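Local coordinates for hypothetical protein BP2299 (Bordetella pertussis Tohama I, PDB 2FQP), which is of uncharacterised function but folds as a zinc-binding cupin domain, a small double-stranded beta-helix protein, at residues T21-P26 and F89-I94. Sequence-based numbering, arbitrary orientation.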
# COMPACT_ATOMS: atom_id res chain seq x y z
N THR A 21 -3.02 -7.21 4.50
CA THR A 21 -4.41 -7.28 4.83
C THR A 21 -5.08 -5.96 4.42
O THR A 21 -4.59 -4.91 4.77
CB THR A 21 -4.60 -7.53 6.34
OG1 THR A 21 -3.96 -8.77 6.72
CG2 THR A 21 -6.10 -7.61 6.70
N GLU A 22 -6.17 -6.04 3.65
CA GLU A 22 -7.02 -4.89 3.39
C GLU A 22 -7.98 -4.80 4.56
O GLU A 22 -8.65 -5.79 4.90
CB GLU A 22 -7.84 -5.08 2.11
CG GLU A 22 -8.92 -4.05 1.89
CD GLU A 22 -9.90 -4.47 0.85
OE1 GLU A 22 -10.62 -5.48 1.12
OE2 GLU A 22 -9.91 -3.85 -0.25
N TRP A 23 -8.08 -3.62 5.14
CA TRP A 23 -9.00 -3.34 6.24
C TRP A 23 -10.06 -2.37 5.75
O TRP A 23 -9.76 -1.27 5.29
CB TRP A 23 -8.26 -2.74 7.45
CG TRP A 23 -7.51 -3.76 8.23
CD1 TRP A 23 -6.20 -4.11 8.09
CD2 TRP A 23 -8.03 -4.58 9.27
NE1 TRP A 23 -5.87 -5.10 8.97
CE2 TRP A 23 -6.97 -5.40 9.73
CE3 TRP A 23 -9.30 -4.72 9.86
CZ2 TRP A 23 -7.13 -6.37 10.74
CZ3 TRP A 23 -9.47 -5.65 10.89
CH2 TRP A 23 -8.38 -6.47 11.33
N ARG A 24 -11.32 -2.81 5.77
CA ARG A 24 -12.43 -1.97 5.30
C ARG A 24 -13.34 -1.59 6.46
O ARG A 24 -13.96 -2.44 7.10
CB ARG A 24 -13.23 -2.65 4.15
CG ARG A 24 -12.45 -2.85 2.86
CD ARG A 24 -13.24 -3.66 1.80
NE ARG A 24 -14.36 -2.88 1.30
CZ ARG A 24 -15.04 -3.15 0.18
NH1 ARG A 24 -14.72 -4.19 -0.60
NH2 ARG A 24 -16.06 -2.37 -0.20
N PHE A 25 -13.43 -0.28 6.72
CA PHE A 25 -14.20 0.23 7.84
C PHE A 25 -15.54 0.73 7.40
O PHE A 25 -15.61 1.64 6.62
CB PHE A 25 -13.47 1.42 8.49
CG PHE A 25 -12.21 1.06 9.21
CD1 PHE A 25 -11.05 0.68 8.51
CD2 PHE A 25 -12.14 1.16 10.60
CE1 PHE A 25 -9.90 0.36 9.16
CE2 PHE A 25 -10.93 0.79 11.27
CZ PHE A 25 -9.84 0.39 10.54
N PRO A 26 -16.64 0.14 7.93
CA PRO A 26 -17.93 0.79 7.72
C PRO A 26 -17.88 2.18 8.31
O PRO A 26 -17.01 2.46 9.17
CB PRO A 26 -18.90 -0.06 8.55
CG PRO A 26 -18.29 -1.36 8.65
CD PRO A 26 -16.77 -1.08 8.73
N PHE A 89 -7.78 0.92 4.14
CA PHE A 89 -6.34 0.90 4.04
C PHE A 89 -5.80 -0.51 3.89
O PHE A 89 -6.47 -1.49 4.23
CB PHE A 89 -5.60 1.68 5.17
CG PHE A 89 -5.76 1.12 6.57
CD1 PHE A 89 -5.00 0.01 7.02
CD2 PHE A 89 -6.55 1.79 7.51
CE1 PHE A 89 -5.13 -0.45 8.35
CE2 PHE A 89 -6.65 1.34 8.82
CZ PHE A 89 -5.96 0.22 9.24
N VAL A 90 -4.60 -0.58 3.31
CA VAL A 90 -3.87 -1.80 3.15
C VAL A 90 -2.71 -1.79 4.16
O VAL A 90 -1.93 -0.83 4.21
CB VAL A 90 -3.37 -2.00 1.69
CG1 VAL A 90 -2.42 -3.20 1.60
CG2 VAL A 90 -4.58 -2.20 0.78
N GLU A 91 -2.66 -2.84 4.97
CA GLU A 91 -1.67 -2.98 6.01
C GLU A 91 -0.69 -4.11 5.64
O GLU A 91 -1.10 -5.22 5.35
CB GLU A 91 -2.36 -3.27 7.36
CG GLU A 91 -1.46 -3.05 8.57
CD GLU A 91 -2.30 -2.91 9.87
OE1 GLU A 91 -2.63 -3.95 10.46
OE2 GLU A 91 -2.68 -1.78 10.23
N ILE A 92 0.60 -3.78 5.65
CA ILE A 92 1.67 -4.72 5.24
C ILE A 92 2.52 -5.02 6.46
O ILE A 92 3.27 -4.16 6.93
CB ILE A 92 2.57 -4.15 4.13
CG1 ILE A 92 1.78 -3.84 2.87
CG2 ILE A 92 3.68 -5.15 3.76
CD1 ILE A 92 1.59 -2.38 2.62
N GLU A 93 2.37 -6.21 7.01
CA GLU A 93 3.10 -6.59 8.22
C GLU A 93 4.35 -7.35 7.76
O GLU A 93 4.29 -8.22 6.88
CB GLU A 93 2.26 -7.44 9.16
CG GLU A 93 1.03 -6.75 9.74
CD GLU A 93 0.34 -7.68 10.67
OE1 GLU A 93 -0.41 -8.54 10.17
OE2 GLU A 93 0.59 -7.60 11.89
N ILE A 94 5.47 -7.03 8.41
CA ILE A 94 6.77 -7.58 8.03
C ILE A 94 7.14 -8.69 8.99
O ILE A 94 7.28 -8.46 10.19
CB ILE A 94 7.86 -6.46 8.06
CG1 ILE A 94 7.43 -5.25 7.23
CG2 ILE A 94 9.19 -7.00 7.59
CD1 ILE A 94 6.97 -5.56 5.84
O HOH W 1 -1.52 -7.80 7.67
O HOH W 2 -3.14 -6.18 9.31
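The carbonyl O of Phe89 takes a straight hydrogen bond from Trp23 N at 2.8 Å and, more loosely, a CA-H...O contact from Glu22 CA. Thr21 O is shared in the same way: Glu91 N donates to it at 2.8 Å, while Val90 CA makes a longer CA-H...O contact with it. Thr21 N to Glu91 O and the longer Phe89 N to Trp23 O (3.2 Å) close the two antiparallel hydrogen-bonded pairs, with Glu22 and Val90 as the non-hydrogen-bonded pair between them.

Thr21, Trp23, Phe89 and Glu91 send their side chains to one face of the sheet. With CG between its backbone N and carbonyl carbon (chi1 65°), Phe89 brings its ring alongside Trp23, whose CB lies over the ring face, 4.2 Å from its centroid, in a CH-pi contact. Phe25 approaches this ring at another point, CE1 against Phe89 CE2 at 3.4 Å; the ring planes are inclined by 39°, and the three aromatics form a cluster. The extended Glu91 side chain reaches the indole through a water in the ring plane, which accepts from Trp23 NE1 (3.0 Å) and donates to Glu91 OE1 (2.6 Å). A second water joins Thr21 OG1 to Glu93 OE1.

Glu91 also packs on His36, a zinc ligand with His34 and His77, and its side chain comes about 4 Å from the zinc, so this face looks into the metal pocket of the cupin barrel. In the five-stranded antiparallel sheet, strand 8-14 flanks 18-25 and strand 40-44 flanks 87-94, while Val90 on the other face packs against Val43 of the second subunit.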